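Local atomic coordinates of endo-beta-1,2-glucanase (Talaromyces funiculosus, PDB entry 6IMV), a protein that hydrolyses the internal beta-1,2-glucosidic linkages of beta-1,2-glucans, acting as a fungal endo-type glycoside hydrolase. Residues Y285-V295 with N326-V337. Numbering follows the deposited sequence.
Sequences YHIGNVGPITV and NAERARTCNSVV
Asn334 and Asn326, two turns apart on helix 326-337, each reach across to the beta-hairpin 285-295 with a side-chain amide. Asn334 ND2 donates a nearly straight bond to Tyr285 OH (2.6 Å), and the phenol oxygen lies in the amide plane. Ring and amide stand nearly perpendicular (88°), the nitrogen meeting the ring at its edge. Asn326 ND2 binds the backbone Thr294 O at 2.8 Å, in the carbonyl plane on a lone pair. Its other end, OD1, accepts from Arg329 NE (2.8 Å), which fixes the rotation of the amide; Arg329 NH1 goes on to Val484 O.

Apolar contacts lie between the two amides and continue to the turn. Ala330 CB faces the hairpin, 4.0 Å from Val295 CG1, and also meets Tyr285 CB. Tyr285 CG lies anti to the backbone N (chi1 178°), which carries the ring along the helix toward Asn334 and Val337. Ile293 sets CD1 over Arg329 CB and CG2 against Asn326 CB. Near the type II' turn Ile287-Val290, Val290 spans one helical turn: CG1 packs on Cys333 CB (3.5 Å), CG2 on Val337 CB. A phenylalanine in place of Tyr285 would probably leave the Asn334 amide without this acceptor and freer to turn.

Cys333 is disulfide-bonded to Cys487, which joins the same helix to the C-terminal part of the chain. Two directional amide bonds set the hairpin's position on the helix, while the aliphatic contacts add close but undirected packing.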
# COMPACT_ATOMS: atom_id res chain seq x y z
N TYR A 285 8.04 11.02 20.27
CA TYR A 285 9.36 10.68 19.79
C TYR A 285 10.37 11.69 20.35
O TYR A 285 10.18 12.90 20.22
CB TYR A 285 9.45 10.72 18.26
CG TYR A 285 10.84 10.41 17.75
CD1 TYR A 285 11.22 9.11 17.46
CD2 TYR A 285 11.79 11.40 17.62
CE1 TYR A 285 12.50 8.82 17.01
CE2 TYR A 285 13.08 11.12 17.20
CZ TYR A 285 13.43 9.83 16.89
OH TYR A 285 14.70 9.58 16.46
N HIS A 286 11.45 11.19 20.95
CA HIS A 286 12.48 12.07 21.50
C HIS A 286 13.78 11.28 21.63
O HIS A 286 13.89 10.44 22.51
CB HIS A 286 12.03 12.70 22.83
CG HIS A 286 12.84 13.90 23.23
ND1 HIS A 286 12.78 14.42 24.51
CD2 HIS A 286 13.72 14.67 22.55
CE1 HIS A 286 13.58 15.47 24.60
NE2 HIS A 286 14.17 15.64 23.41
N ILE A 287 14.70 11.53 20.70
CA ILE A 287 16.04 10.93 20.71
C ILE A 287 17.05 12.03 20.37
O ILE A 287 16.86 12.79 19.42
CB ILE A 287 16.13 9.73 19.75
CG1 ILE A 287 15.25 8.57 20.23
CG2 ILE A 287 17.58 9.28 19.58
CD1 ILE A 287 15.25 7.38 19.31
N GLY A 288 18.12 12.09 21.17
CA GLY A 288 19.13 13.14 21.06
C GLY A 288 18.48 14.51 21.03
O GLY A 288 17.63 14.81 21.88
N ASN A 289 18.82 15.30 20.01
CA ASN A 289 18.36 16.68 19.86
C ASN A 289 17.09 16.75 18.99
O ASN A 289 16.70 17.83 18.55
CB ASN A 289 19.46 17.58 19.28
CG ASN A 289 19.91 17.16 17.89
OD1 ASN A 289 19.41 16.19 17.32
ND2 ASN A 289 20.89 17.86 17.36
N VAL A 290 16.45 15.61 18.73
CA VAL A 290 15.26 15.57 17.88
C VAL A 290 14.04 15.32 18.77
O VAL A 290 13.90 14.24 19.31
CB VAL A 290 15.35 14.51 16.76
CG1 VAL A 290 14.06 14.42 15.97
CG2 VAL A 290 16.52 14.75 15.82
N GLY A 291 13.18 16.34 18.89
CA GLY A 291 11.89 16.22 19.57
C GLY A 291 11.85 17.00 20.88
O GLY A 291 12.77 17.75 21.19
N PRO A 292 10.79 16.84 21.71
CA PRO A 292 9.77 15.82 21.48
C PRO A 292 8.85 16.11 20.28
O PRO A 292 8.55 17.26 20.01
CB PRO A 292 8.98 15.83 22.79
CG PRO A 292 9.14 17.24 23.31
CD PRO A 292 10.55 17.63 22.92
N ILE A 293 8.44 15.05 19.58
CA ILE A 293 7.44 15.11 18.53
C ILE A 293 6.32 14.12 18.88
O ILE A 293 6.55 12.91 18.94
CB ILE A 293 8.02 14.80 17.14
CG1 ILE A 293 9.20 15.70 16.77
CG2 ILE A 293 6.93 14.89 16.08
CD1 ILE A 293 10.10 15.13 15.70
N THR A 294 5.10 14.63 19.06
CA THR A 294 3.94 13.80 19.36
C THR A 294 3.47 13.10 18.08
O THR A 294 3.21 13.76 17.05
CB THR A 294 2.78 14.62 19.95
OG1 THR A 294 3.27 15.31 21.10
CG2 THR A 294 1.60 13.75 20.33
N VAL A 295 3.35 11.77 18.17
CA VAL A 295 2.90 10.96 17.06
C VAL A 295 1.85 9.97 17.55
O VAL A 295 1.74 9.68 18.75
CB VAL A 295 4.08 10.21 16.40
CG1 VAL A 295 5.10 11.19 15.85
CG2 VAL A 295 4.74 9.23 17.36
N ASN A 326 3.41 15.20 11.81
CA ASN A 326 4.38 14.95 12.87
C ASN A 326 5.10 13.61 12.63
O ASN A 326 6.29 13.51 12.86
CB ASN A 326 3.73 14.99 14.25
CG ASN A 326 3.70 16.37 14.88
OD1 ASN A 326 3.94 17.38 14.22
ND2 ASN A 326 3.43 16.41 16.18
N ALA A 327 4.36 12.59 12.17
CA ALA A 327 4.94 11.26 11.93
C ALA A 327 6.15 11.38 11.01
O ALA A 327 7.13 10.65 11.18
CB ALA A 327 3.91 10.32 11.35
N GLU A 328 6.07 12.28 10.02
CA GLU A 328 7.10 12.43 8.99
C GLU A 328 8.25 13.29 9.51
O GLU A 328 9.37 13.14 9.04
CB GLU A 328 6.49 12.97 7.70
CG GLU A 328 5.40 12.06 7.16
CD GLU A 328 5.74 10.58 7.20
OE1 GLU A 328 6.84 10.21 6.72
OE2 GLU A 328 4.91 9.80 7.72
N ARG A 329 7.98 14.19 10.46
CA ARG A 329 9.03 14.89 11.18
C ARG A 329 9.88 13.85 11.93
O ARG A 329 11.10 13.87 11.86
CB ARG A 329 8.46 15.88 12.21
CG ARG A 329 7.58 16.97 11.61
CD ARG A 329 6.99 17.83 12.71
NE ARG A 329 5.73 18.43 12.30
CZ ARG A 329 5.63 19.49 11.52
NH1 ARG A 329 6.72 20.06 11.04
NH2 ARG A 329 4.43 19.98 11.23
N ALA A 330 9.19 12.93 12.62
CA ALA A 330 9.83 11.88 13.39
C ALA A 330 10.56 10.91 12.46
O ALA A 330 11.71 10.51 12.73
CB ALA A 330 8.80 11.18 14.24
N ARG A 331 9.92 10.52 11.35
CA ARG A 331 10.46 9.45 10.49
C ARG A 331 11.76 9.93 9.82
O ARG A 331 12.76 9.20 9.82
CB ARG A 331 9.43 8.98 9.45
CG ARG A 331 9.66 7.58 8.91
CD ARG A 331 8.79 7.23 7.71
NE ARG A 331 7.37 7.51 7.90
CZ ARG A 331 6.54 6.79 8.66
NH1 ARG A 331 6.96 5.67 9.23
NH2 ARG A 331 5.30 7.21 8.87
N THR A 332 11.72 11.13 9.22
CA THR A 332 12.89 11.68 8.53
C THR A 332 14.01 11.97 9.54
O THR A 332 15.14 11.57 9.35
CB THR A 332 12.53 12.91 7.68
OG1 THR A 332 11.97 13.95 8.48
CG2 THR A 332 11.56 12.58 6.57
N CYS A 333 13.68 12.68 10.63
CA CYS A 333 14.71 13.15 11.57
C CYS A 333 15.26 11.99 12.40
O CYS A 333 16.42 12.04 12.79
CB CYS A 333 14.17 14.29 12.43
SG CYS A 333 13.76 15.75 11.44
N ASN A 334 14.45 10.94 12.63
CA ASN A 334 14.92 9.73 13.32
C ASN A 334 16.11 9.14 12.55
O ASN A 334 17.07 8.69 13.17
CB ASN A 334 13.84 8.66 13.48
CG ASN A 334 14.37 7.32 13.97
OD1 ASN A 334 14.41 6.35 13.21
ND2 ASN A 334 14.76 7.24 15.23
N SER A 335 16.02 9.13 11.22
CA SER A 335 17.05 8.52 10.40
C SER A 335 18.33 9.37 10.41
O SER A 335 19.43 8.81 10.44
CB SER A 335 16.56 8.25 9.01
OG SER A 335 15.84 7.02 9.00
N VAL A 336 18.19 10.70 10.43
CA VAL A 336 19.34 11.60 10.55
C VAL A 336 20.03 11.37 11.91
O VAL A 336 21.21 11.11 11.96
CB VAL A 336 18.94 13.08 10.37
CG1 VAL A 336 20.09 14.03 10.70
CG2 VAL A 336 18.41 13.35 8.96
N VAL A 337 19.27 11.42 13.01
CA VAL A 337 19.89 11.35 14.34
C VAL A 337 20.48 9.95 14.58
O VAL A 337 21.49 9.83 15.28
CB VAL A 337 18.91 11.79 15.45
CG1 VAL A 337 17.83 10.77 15.72
CG2 VAL A 337 19.64 12.14 16.73